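Local atomic coordinates of RNA polymerase sigma-H factor (Fusobacterium nucleatum subsp. nucleatum, PDB entry 3MZY), a protein that probably acts as a sigma-70 family initiation factor, directing RNA polymerase to specific promoter sites and leaving once transcription has begun. Residues Leu118-Ile122 and Arg123-Tyr127. Sequence-based numbering, arbitrary orientation.
Sequences LTYLI and RGYSY
Y125 N reaches back to Y120 O (3.2 Å) and G124 N to L121 O (3.0 Å), the paired bonds of a Schellman motif that closes helix 112-121. G124 is its C-prime residue; a positive phi turns the chain out of the helix toward helix 127-134, in the helical fold of a sigma-70 family protein. L121 to G124 also form a type I turn. R123 N adds a weak bond to Y120 O. A water donates to both L121 O and Y125 O, joining the last helical turn to the departing chain.

The close-packed side is aromatic. The ring of Y120 turns its CD2 edge toward the face of Y125 in an offset edge-to-face pair, planes at 70°, with CD2 of each ring 3.9 Å apart. CG of Y125 sits beside its own backbone N (chi1 -72°), which brings CD2 at the ring edge to 3.2 Å from Y120 O. Both tyrosines also touch I130 of helix 127-134, while L121, on the buried side, meets L15, I37 and I145 from three other helices.

Looser is the flank of the exposed R123, whose chain runs extended from CG to NE alongside T119 and I122, with V8 also touching it. T119 OG1 is bonded to K115 O one turn earlier, and its CG2 lies over the centre of the Y120 ring. At the arginine tip, R123 NH1 donates to T119 O at 3.0 Å, the oxygen lying slightly out of the guanidinium plane, with an N-H...O angle of 152°.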
ATOM      1  N   LEU A 118      -5.472   5.515   2.482  1.00 40.98           N
ATOM      2  CA  LEU A 118      -5.040   4.122   2.336  1.00 40.24           C
ATOM      3  C   LEU A 118      -6.121   3.286   1.667  1.00 42.11           C
ATOM      4  O   LEU A 118      -5.841   2.553   0.720  1.00 43.58           O
ATOM      5  CB  LEU A 118      -4.698   3.540   3.714  1.00 40.05           C
ATOM      6  CG  LEU A 118      -4.177   2.104   3.781  1.00 42.30           C
ATOM      7  CD1 LEU A 118      -2.822   1.981   3.042  1.00 42.06           C
ATOM      8  CD2 LEU A 118      -4.068   1.613   5.242  1.00 42.40           C
ATOM      9  N   THR A 119      -7.351   3.407   2.166  1.00 43.22           N
ATOM     10  CA  THR A 119      -8.506   2.711   1.608  1.00 46.77           C
ATOM     11  C   THR A 119      -8.554   2.812   0.079  1.00 48.72           C
ATOM     12  O   THR A 119      -8.795   1.820  -0.606  1.00 51.96           O
ATOM     13  CB  THR A 119      -9.817   3.263   2.242  1.00 49.90           C
ATOM     14  OG1 THR A 119      -9.860   2.877   3.629  1.00 51.11           O
ATOM     15  CG2 THR A 119     -11.070   2.767   1.525  1.00 54.25           C
ATOM     16  N   TYR A 120      -8.329   3.997  -0.468  1.00 45.23           N
ATOM     17  CA  TYR A 120      -8.440   4.131  -1.927  1.00 45.99           C
ATOM     18  C   TYR A 120      -7.171   3.787  -2.650  1.00 45.07           C
ATOM     19  O   TYR A 120      -7.227   3.316  -3.786  1.00 46.02           O
ATOM     20  CB  TYR A 120      -8.977   5.497  -2.340  1.00 46.79           C
ATOM     21  CG  TYR A 120     -10.370   5.657  -1.820  1.00 48.48           C
ATOM     22  CD1 TYR A 120     -10.624   6.401  -0.660  1.00 45.39           C
ATOM     23  CD2 TYR A 120     -11.445   5.002  -2.454  1.00 49.81           C
ATOM     24  CE1 TYR A 120     -11.921   6.528  -0.167  1.00 48.72           C
ATOM     25  CE2 TYR A 120     -12.751   5.115  -1.969  1.00 50.53           C
ATOM     26  CZ  TYR A 120     -12.979   5.872  -0.830  1.00 50.84           C
ATOM     27  OH  TYR A 120     -14.257   5.975  -0.353  1.00 52.69           O
ATOM     28  N   LEU A 121      -6.049   3.994  -1.965  1.00 44.24           N
ATOM     29  CA  LEU A 121      -4.745   3.689  -2.486  1.00 44.50           C
ATOM     30  C   LEU A 121      -4.623   2.206  -2.789  1.00 45.09           C
ATOM     31  O   LEU A 121      -4.221   1.828  -3.901  1.00 46.02           O
ATOM     32  CB  LEU A 121      -3.682   4.100  -1.480  1.00 45.05           C
ATOM     33  CG  LEU A 121      -2.222   4.092  -1.936  1.00 46.44           C
ATOM     34  CD1 LEU A 121      -1.984   5.051  -3.115  1.00 46.05           C
ATOM     35  CD2 LEU A 121      -1.327   4.438  -0.751  1.00 47.24           C
ATOM     36  N   ILE A 122      -5.001   1.369  -1.818  1.00 44.62           N
ATOM     37  CA  ILE A 122      -4.904  -0.080  -1.994  1.00 45.27           C
ATOM     38  C   ILE A 122      -5.942  -0.650  -2.947  1.00 45.36           C
ATOM     39  O   ILE A 122      -5.842  -1.810  -3.343  1.00 46.85           O
ATOM     40  CB  ILE A 122      -4.908  -0.867  -0.640  1.00 46.29           C
ATOM     41  CG1 ILE A 122      -6.310  -0.844   0.002  1.00 46.77           C
ATOM     42  CG2 ILE A 122      -3.759  -0.379   0.249  1.00 45.62           C
ATOM     43  CD1 ILE A 122      -6.409  -1.309   1.472  1.00 47.13           C
ATOM     44  N   ARG A 123      -6.921   0.159  -3.336  1.00 45.07           N
ATOM     45  CA  ARG A 123      -7.868  -0.258  -4.383  1.00 45.63           C
ATOM     46  C   ARG A 123      -7.482   0.310  -5.768  1.00 45.34           C
ATOM     47  O   ARG A 123      -8.290   0.294  -6.703  1.00 45.20           O
ATOM     48  CB  ARG A 123      -9.304   0.122  -3.998  1.00 46.99           C
ATOM     49  CG  ARG A 123      -9.877  -0.700  -2.866  1.00 47.95           C
ATOM     50  CD  ARG A 123     -11.130  -0.046  -2.262  1.00 48.99           C
ATOM     51  NE  ARG A 123     -11.778  -0.915  -1.275  1.00 51.60           N
ATOM     52  CZ  ARG A 123     -11.327  -1.151  -0.035  1.00 52.31           C
ATOM     53  NH1 ARG A 123     -10.196  -0.594   0.411  1.00 49.13           N
ATOM     54  NH2 ARG A 123     -12.007  -1.959   0.772  1.00 53.14           N
ATOM     55  N   GLY A 124      -6.261   0.843  -5.880  1.00 44.98           N
ATOM     56  CA  GLY A 124      -5.682   1.176  -7.187  1.00 45.44           C
ATOM     57  C   GLY A 124      -6.117   2.505  -7.780  1.00 47.11           C
ATOM     58  O   GLY A 124      -6.084   2.698  -9.016  1.00 48.07           O
ATOM     59  N   TYR A 125      -6.531   3.420  -6.902  1.00 42.69           N
ATOM     60  CA  TYR A 125      -6.915   4.765  -7.285  1.00 40.01           C
ATOM     61  C   TYR A 125      -5.684   5.655  -7.230  1.00 41.79           C
ATOM     62  O   TYR A 125      -4.854   5.506  -6.334  1.00 43.82           O
ATOM     63  CB  TYR A 125      -7.990   5.275  -6.338  1.00 38.73           C
ATOM     64  CG  TYR A 125      -9.315   4.598  -6.555  1.00 38.50           C
ATOM     65  CD1 TYR A 125     -10.084   4.896  -7.669  1.00 38.03           C
ATOM     66  CD2 TYR A 125      -9.772   3.618  -5.668  1.00 40.35           C
ATOM     67  CE1 TYR A 125     -11.298   4.255  -7.885  1.00 39.03           C
ATOM     68  CE2 TYR A 125     -10.984   2.988  -5.866  1.00 40.79           C
ATOM     69  CZ  TYR A 125     -11.735   3.308  -6.977  1.00 39.85           C
ATOM     70  OH  TYR A 125     -12.913   2.665  -7.194  1.00 42.00           O
ATOM     71  N   SER A 126      -5.550   6.567  -8.189  1.00 42.59           N
ATOM     72  CA  SER A 126      -4.371   7.429  -8.241  1.00 45.56           C
ATOM     73  C   SER A 126      -4.547   8.564  -7.236  1.00 44.48           C
ATOM     74  O   SER A 126      -5.675   8.841  -6.804  1.00 42.85           O
ATOM     75  CB  SER A 126      -4.198   8.004  -9.634  1.00 48.88           C
ATOM     76  OG  SER A 126      -5.281   8.873  -9.906  1.00 49.57           O
ATOM     77  N   TYR A 127      -3.451   9.230  -6.875  1.00 46.67           N
ATOM     78  CA  TYR A 127      -3.519  10.298  -5.893  1.00 47.16           C
ATOM     79  C   TYR A 127      -4.467  11.394  -6.381  1.00 47.43           C
ATOM     80  O   TYR A 127      -5.181  11.997  -5.590  1.00 48.13           O
ATOM     81  CB  TYR A 127      -2.118  10.833  -5.546  1.00 51.63           C
ATOM     82  CG  TYR A 127      -1.535  11.817  -6.538  1.00 57.53           C
ATOM     83  CD1 TYR A 127      -1.528  13.186  -6.273  1.00 61.99           C
ATOM     84  CD2 TYR A 127      -1.011  11.381  -7.753  1.00 61.64           C
ATOM     85  CE1 TYR A 127      -0.997  14.097  -7.204  1.00 70.20           C
ATOM     86  CE2 TYR A 127      -0.474  12.273  -8.684  1.00 68.50           C
ATOM     87  CZ  TYR A 127      -0.468  13.626  -8.412  1.00 73.25           C
ATOM     88  OH  TYR A 127       0.068  14.502  -9.342  1.00 81.63           O
TER
HETATM   89  O   HOH W   1      -3.274   3.301  -6.079  1.00 46.67           O